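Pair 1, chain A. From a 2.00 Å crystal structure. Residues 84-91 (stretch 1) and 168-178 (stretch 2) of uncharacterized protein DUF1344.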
# COMPACT_ATOMS: atom_id res chain seq x y z
N LEU A 84 0.02 10.36 -5.34
CA LEU A 84 -1.14 9.68 -4.79
C LEU A 84 -0.99 8.19 -4.96
O LEU A 84 -0.58 7.70 -6.02
CB LEU A 84 -2.43 10.13 -5.46
CG LEU A 84 -2.92 11.52 -5.04
CD1 LEU A 84 -4.15 11.91 -5.88
CD2 LEU A 84 -3.21 11.56 -3.53
N VAL A 85 -1.38 7.45 -3.94
CA VAL A 85 -1.38 5.99 -4.00
C VAL A 85 -2.81 5.49 -3.93
O VAL A 85 -3.51 5.76 -2.99
CB VAL A 85 -0.52 5.41 -2.88
CG1 VAL A 85 -0.65 3.88 -2.82
CG2 VAL A 85 0.97 5.88 -3.06
N PRO A 86 -3.26 4.75 -4.96
CA PRO A 86 -4.62 4.24 -4.88
C PRO A 86 -4.81 3.26 -3.72
O PRO A 86 -3.92 2.47 -3.43
CB PRO A 86 -4.85 3.52 -6.23
CG PRO A 86 -3.55 3.54 -6.96
CD PRO A 86 -2.61 4.49 -6.25
N VAL A 87 -5.97 3.32 -3.09
CA VAL A 87 -6.32 2.45 -1.98
C VAL A 87 -7.40 1.54 -2.49
O VAL A 87 -8.40 2.03 -2.99
CB VAL A 87 -6.84 3.24 -0.77
CG1 VAL A 87 -7.35 2.24 0.29
CG2 VAL A 87 -5.71 4.09 -0.16
N GLN A 88 -7.17 0.21 -2.42
CA GLN A 88 -8.13 -0.80 -2.88
C GLN A 88 -8.64 -1.65 -1.73
O GLN A 88 -7.94 -1.90 -0.74
CB GLN A 88 -7.54 -1.72 -3.98
CG GLN A 88 -7.47 -1.08 -5.32
CD GLN A 88 -7.00 -2.00 -6.44
OE1 GLN A 88 -7.46 -3.17 -6.60
NE2 GLN A 88 -6.11 -1.46 -7.24
N LYS A 89 -9.89 -2.09 -1.87
CA LYS A 89 -10.46 -3.01 -0.92
C LYS A 89 -10.05 -4.43 -1.28
O LYS A 89 -9.88 -4.74 -2.44
CB LYS A 89 -11.99 -2.97 -1.01
CG LYS A 89 -12.62 -1.68 -0.51
CD LYS A 89 -14.00 -1.51 -1.22
CE LYS A 89 -14.70 -0.21 -0.84
NZ LYS A 89 -14.02 1.01 -1.46
N ILE A 90 -9.96 -5.28 -0.27
CA ILE A 90 -9.98 -6.73 -0.48
C ILE A 90 -11.31 -7.16 -1.13
O ILE A 90 -12.38 -6.60 -0.86
CB ILE A 90 -9.70 -7.46 0.85
CG1 ILE A 90 -8.24 -7.19 1.25
CG2 ILE A 90 -10.02 -9.01 0.74
CD1 ILE A 90 -7.81 -7.74 2.63
N ILE A 91 -11.24 -8.13 -2.03
CA ILE A 91 -12.45 -8.72 -2.59
C ILE A 91 -12.46 -10.24 -2.40
O ILE A 91 -11.44 -10.87 -2.16
CB ILE A 91 -12.59 -8.39 -4.11
CG1 ILE A 91 -11.45 -8.99 -4.90
CG2 ILE A 91 -12.68 -6.86 -4.37
CD1 ILE A 91 -11.68 -8.93 -6.49
N GLY A 168 4.20 0.96 -10.30
CA GLY A 168 2.88 1.25 -9.74
C GLY A 168 2.95 0.93 -8.28
O GLY A 168 3.72 0.06 -7.88
N MSE A 169 2.19 1.69 -7.48
CA MSE A 169 2.05 1.44 -6.07
C MSE A 169 0.58 1.37 -5.77
O MSE A 169 -0.21 2.11 -6.36
CB MSE A 169 2.63 2.58 -5.27
CG MSE A 169 2.58 2.34 -3.80
SE MSE A 169 4.20 1.49 -3.14
CE MSE A 169 5.18 3.16 -3.47
N VAL A 170 0.21 0.47 -4.85
CA VAL A 170 -1.15 0.35 -4.37
C VAL A 170 -1.11 -0.08 -2.90
O VAL A 170 -0.16 -0.78 -2.45
CB VAL A 170 -1.93 -0.68 -5.21
CG1 VAL A 170 -1.23 -2.00 -5.11
CG2 VAL A 170 -3.35 -0.85 -4.71
N SER A 171 -2.12 0.36 -2.15
CA SER A 171 -2.31 -0.02 -0.77
C SER A 171 -3.66 -0.69 -0.66
O SER A 171 -4.65 -0.09 -1.04
CB SER A 171 -2.28 1.18 0.16
OG SER A 171 -0.96 1.65 0.32
N PHE A 172 -3.69 -1.94 -0.16
CA PHE A 172 -4.91 -2.68 0.08
C PHE A 172 -5.27 -2.56 1.52
O PHE A 172 -4.48 -2.88 2.35
CB PHE A 172 -4.68 -4.14 -0.25
CG PHE A 172 -4.31 -4.37 -1.70
CD1 PHE A 172 -5.30 -4.42 -2.66
CD2 PHE A 172 -2.99 -4.53 -2.10
CE1 PHE A 172 -5.00 -4.62 -3.99
CE2 PHE A 172 -2.65 -4.75 -3.44
CZ PHE A 172 -3.67 -4.78 -4.38
N LYS A 173 -6.48 -2.11 1.83
CA LYS A 173 -6.95 -2.11 3.20
C LYS A 173 -7.11 -3.52 3.73
O LYS A 173 -7.86 -4.32 3.16
CB LYS A 173 -8.27 -1.35 3.34
CG LYS A 173 -8.10 0.16 3.35
CD LYS A 173 -9.40 0.90 3.75
CE LYS A 173 -9.64 0.83 5.30
NZ LYS A 173 -8.42 1.26 6.05
N LEU A 174 -6.44 -3.80 4.84
CA LEU A 174 -6.43 -5.17 5.41
C LEU A 174 -7.70 -5.54 6.19
O LEU A 174 -8.15 -6.70 6.18
CB LEU A 174 -5.19 -5.38 6.24
CG LEU A 174 -3.90 -5.64 5.41
CD1 LEU A 174 -2.63 -5.63 6.28
CD2 LEU A 174 -3.97 -6.97 4.62
N ASP A 175 -8.28 -4.52 6.83
CA ASP A 175 -9.47 -4.63 7.65
C ASP A 175 -9.32 -5.81 8.59
O ASP A 175 -8.44 -5.75 9.46
CB ASP A 175 -10.72 -4.68 6.77
CG ASP A 175 -10.96 -3.37 6.02
OD1 ASP A 175 -10.62 -2.35 6.59
OD2 ASP A 175 -11.44 -3.36 4.87
N ASP A 176 -10.12 -6.88 8.44
CA ASP A 176 -10.10 -7.91 9.47
C ASP A 176 -8.81 -8.73 9.36
O ASP A 176 -8.54 -9.47 10.24
CB ASP A 176 -11.29 -8.87 9.41
CG ASP A 176 -12.63 -8.22 9.64
OD1 ASP A 176 -12.80 -6.99 9.77
OD2 ASP A 176 -13.56 -9.02 9.76
N TYR A 177 -8.05 -8.61 8.26
CA TYR A 177 -6.80 -9.36 8.06
C TYR A 177 -5.54 -8.61 8.58
O TYR A 177 -4.42 -9.07 8.38
CB TYR A 177 -6.66 -9.74 6.60
CG TYR A 177 -7.79 -10.62 6.15
CD1 TYR A 177 -7.78 -11.96 6.41
CD2 TYR A 177 -8.91 -10.09 5.50
CE1 TYR A 177 -8.83 -12.78 6.05
CE2 TYR A 177 -9.97 -10.88 5.13
CZ TYR A 177 -9.92 -12.22 5.40
OH TYR A 177 -10.95 -12.98 5.04
N SER A 178 -5.75 -7.47 9.25
CA SER A 178 -4.65 -6.64 9.68
C SER A 178 -4.11 -7.06 11.05
O SER A 178 -4.73 -7.87 11.75
CB SER A 178 -5.11 -5.19 9.73
OG SER A 178 -5.66 -4.92 10.95
O HOH W 1 -10.55 -4.37 2.30

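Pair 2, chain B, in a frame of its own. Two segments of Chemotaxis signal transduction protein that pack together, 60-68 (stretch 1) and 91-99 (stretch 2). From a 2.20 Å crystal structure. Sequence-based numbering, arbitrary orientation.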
# COMPACT_ATOMS: atom_id res chain seq x y z
N ILE B 60 17.23 -6.92 3.24
CA ILE B 60 16.55 -6.25 4.34
C ILE B 60 15.42 -5.39 3.77
O ILE B 60 15.67 -4.48 2.98
CB ILE B 60 17.53 -5.33 5.15
CG1 ILE B 60 18.49 -6.15 6.01
CG2 ILE B 60 16.76 -4.33 6.02
CD1 ILE B 60 17.77 -7.19 6.90
N ILE B 61 14.18 -5.67 4.19
CA ILE B 61 13.03 -4.90 3.71
C ILE B 61 12.25 -4.33 4.89
O ILE B 61 11.66 -5.09 5.68
CB ILE B 61 12.09 -5.73 2.76
CG1 ILE B 61 12.87 -6.19 1.51
CG2 ILE B 61 10.83 -4.90 2.40
CD1 ILE B 61 12.02 -6.84 0.43
N PRO B 62 12.23 -2.98 5.01
CA PRO B 62 11.44 -2.37 6.07
C PRO B 62 9.92 -2.48 5.80
O PRO B 62 9.47 -2.24 4.68
CB PRO B 62 11.91 -0.90 6.06
CG PRO B 62 12.33 -0.66 4.68
CD PRO B 62 12.94 -1.96 4.20
N VAL B 63 9.17 -2.83 6.83
CA VAL B 63 7.75 -3.07 6.75
C VAL B 63 6.97 -2.05 7.58
O VAL B 63 7.24 -1.85 8.73
CB VAL B 63 7.36 -4.49 7.20
CG1 VAL B 63 5.87 -4.73 6.92
CG2 VAL B 63 8.22 -5.52 6.49
N ILE B 64 6.02 -1.39 6.93
CA ILE B 64 5.17 -0.41 7.59
C ILE B 64 3.80 -1.04 7.87
O ILE B 64 3.24 -1.79 7.04
CB ILE B 64 5.04 0.89 6.73
CG1 ILE B 64 4.08 1.90 7.34
CG2 ILE B 64 4.51 0.59 5.37
CD1 ILE B 64 4.34 3.31 6.84
N ASP B 65 3.28 -0.73 9.05
CA ASP B 65 1.91 -1.02 9.40
C ASP B 65 1.12 0.20 9.00
O ASP B 65 1.26 1.26 9.61
CB ASP B 65 1.78 -1.37 10.91
CG ASP B 65 0.31 -1.69 11.31
OD1 ASP B 65 -0.60 -0.94 10.90
OD2 ASP B 65 0.08 -2.66 12.05
N LEU B 66 0.33 0.07 7.92
CA LEU B 66 -0.48 1.18 7.35
C LEU B 66 -1.54 1.72 8.31
O LEU B 66 -1.82 2.91 8.30
CB LEU B 66 -1.14 0.77 6.02
CG LEU B 66 -0.20 0.38 4.87
CD1 LEU B 66 -1.02 -0.04 3.64
CD2 LEU B 66 0.76 1.54 4.51
N LYS B 67 -2.15 0.85 9.11
CA LYS B 67 -3.15 1.29 10.10
C LYS B 67 -2.53 2.24 11.11
O LYS B 67 -3.16 3.25 11.44
CB LYS B 67 -3.77 0.11 10.82
CG LYS B 67 -4.62 -0.81 9.93
CD LYS B 67 -5.01 -2.03 10.73
CE LYS B 67 -5.32 -3.18 9.81
NZ LYS B 67 -5.48 -4.47 10.54
N LYS B 68 -1.30 1.94 11.54
CA LYS B 68 -0.57 2.81 12.46
C LYS B 68 -0.10 4.09 11.77
O LYS B 68 -0.12 5.19 12.36
CB LYS B 68 0.62 2.06 13.06
CG LYS B 68 0.25 0.83 13.81
CD LYS B 68 1.49 0.20 14.48
CE LYS B 68 1.11 -1.11 15.10
NZ LYS B 68 2.29 -1.73 15.71
N GLN B 91 13.90 1.91 -3.63
CA GLN B 91 14.15 0.98 -2.53
C GLN B 91 12.94 0.09 -2.27
O GLN B 91 11.80 0.55 -2.36
CB GLN B 91 14.46 1.75 -1.24
CG GLN B 91 15.65 2.72 -1.38
CD GLN B 91 16.94 1.97 -1.68
OE1 GLN B 91 17.20 0.90 -1.12
NE2 GLN B 91 17.74 2.52 -2.59
N LYS B 92 13.19 -1.18 -1.92
CA LYS B 92 12.12 -2.10 -1.55
C LYS B 92 11.51 -1.78 -0.17
O LYS B 92 12.23 -1.51 0.79
CB LYS B 92 12.59 -3.55 -1.59
CG LYS B 92 12.88 -4.08 -2.99
CD LYS B 92 12.62 -5.59 -3.10
CE LYS B 92 12.96 -6.14 -4.50
NZ LYS B 92 12.58 -5.22 -5.64
N ALA B 93 10.18 -1.84 -0.10
CA ALA B 93 9.45 -1.62 1.14
C ALA B 93 8.28 -2.61 1.20
O ALA B 93 7.86 -3.13 0.15
CB ALA B 93 8.97 -0.16 1.23
N GLY B 94 7.82 -2.91 2.41
CA GLY B 94 6.69 -3.80 2.64
C GLY B 94 5.55 -3.07 3.33
O GLY B 94 5.76 -2.27 4.25
N LEU B 95 4.34 -3.32 2.86
CA LEU B 95 3.13 -2.73 3.45
C LEU B 95 2.26 -3.88 3.94
O LEU B 95 1.93 -4.79 3.16
CB LEU B 95 2.36 -1.89 2.42
CG LEU B 95 3.12 -0.91 1.49
CD1 LEU B 95 2.13 -0.18 0.61
CD2 LEU B 95 3.90 0.10 2.28
N ILE B 96 1.92 -3.85 5.23
CA ILE B 96 1.02 -4.83 5.83
C ILE B 96 -0.41 -4.52 5.41
O ILE B 96 -0.85 -3.37 5.43
CB ILE B 96 1.14 -4.86 7.39
CG1 ILE B 96 2.55 -5.27 7.80
CG2 ILE B 96 0.08 -5.81 8.04
CD1 ILE B 96 2.86 -4.94 9.24
N VAL B 97 -1.11 -5.57 5.00
CA VAL B 97 -2.53 -5.50 4.62
C VAL B 97 -3.26 -6.70 5.24
O VAL B 97 -2.67 -7.75 5.41
CB VAL B 97 -2.73 -5.45 3.05
CG1 VAL B 97 -1.92 -4.34 2.42
CG2 VAL B 97 -2.38 -6.78 2.37
N ASP B 98 -4.55 -6.55 5.54
CA ASP B 98 -5.36 -7.63 6.10
C ASP B 98 -5.67 -8.72 5.08
O ASP B 98 -5.85 -9.86 5.45
CB ASP B 98 -6.69 -7.12 6.71
CG ASP B 98 -6.47 -6.23 7.91
OD1 ASP B 98 -5.40 -6.34 8.54
OD2 ASP B 98 -7.37 -5.43 8.24
N ALA B 99 -5.76 -8.36 3.81
CA ALA B 99 -6.05 -9.35 2.77
C ALA B 99 -6.00 -8.67 1.43
O ALA B 99 -6.32 -7.50 1.32
CB ALA B 99 -7.46 -9.98 2.98
O HOH W 2 -1.34 -2.17 7.65

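Pair 1 and pair 2 are built on one frame: two parallel strands, far apart in sequence, whose central 14 residues superpose to 0.5 Å. The N-to-C directions diverge by 39° in pair 1 and 31° in pair 2, with the same sign of crossing, and the axes approach to 4.6 Å in both.

Three backbone hydrogen bonds set the register, and they recur position for position. In pair 1, Ser A171 N donates to Pro A86 O (3.1 Å), Gln A88 N to Ser A171 O (2.9 Å), and Lys A173 N to Gln A88 O (3.0 Å). In pair 2, Gly B94 N donates to Pro B62 O (2.9 Å), Ile B64 N to Gly B94 O (2.8 Å), and Ile B96 N to Ile B64 O (3.0 Å). The ladder thus alternates: one residue of stretch 2 both gives and receives, then one of stretch 1 does. Proline fits at the matched Pro A86 and Pro B62 because the ladder asks that position for a carbonyl, not an NH. Its CD rests near the preceding carbonyl of stretch 2, Pro A86 CD 3.4 Å from Met A169 O and Pro B62 CD 3.5 Å from Lys B92 O.

Side chains vary more freely. Ser A171 matches Gly B94, which has no side chain; an ideal CB there would lie a tight 3.3 Å from Val B63 CG2. The matched valines then find different neighbors along their face: Val A87 CG1 meets the aliphatic Lys A173 CG at 3.8 Å, whereas Val B63 CG1 packs on Ile B96 CG1 at 3.5 Å. On the other face, Gln A88 CB lies 3.7 Å from Phe A172 CD1, oblique to the ring; pair 2 fills the matched positions with aliphatic groups, Ile B64 CG2 and Leu B95 CD2 at 3.2 Å.

Past the ladder the solutions part. Ile A90 reaches over the turn, its CD1 3.9 Å from Tyr A177 CD2, while water 1 accepts from Ile A90 N (2.8 Å) and donates to Lys A173 O (2.8 Å) and Asp A175 OD2 (2.9 Å). The matched Leu B66 instead enters a helix, capped by Asp B65 OD1 accepting from Lys B68 N (3.0 Å), and its CD1 packs on Leu B95 CB at 4.0 Å. Water 2 makes an equivalent backbone link, donating to Ile B96 O (2.6 Å) and accepting weakly from Leu B66 N (2.8 Å). A salt bridge, Lys B67 NZ to Asp B98 OD1 at 2.7 Å, then ties helix to loop.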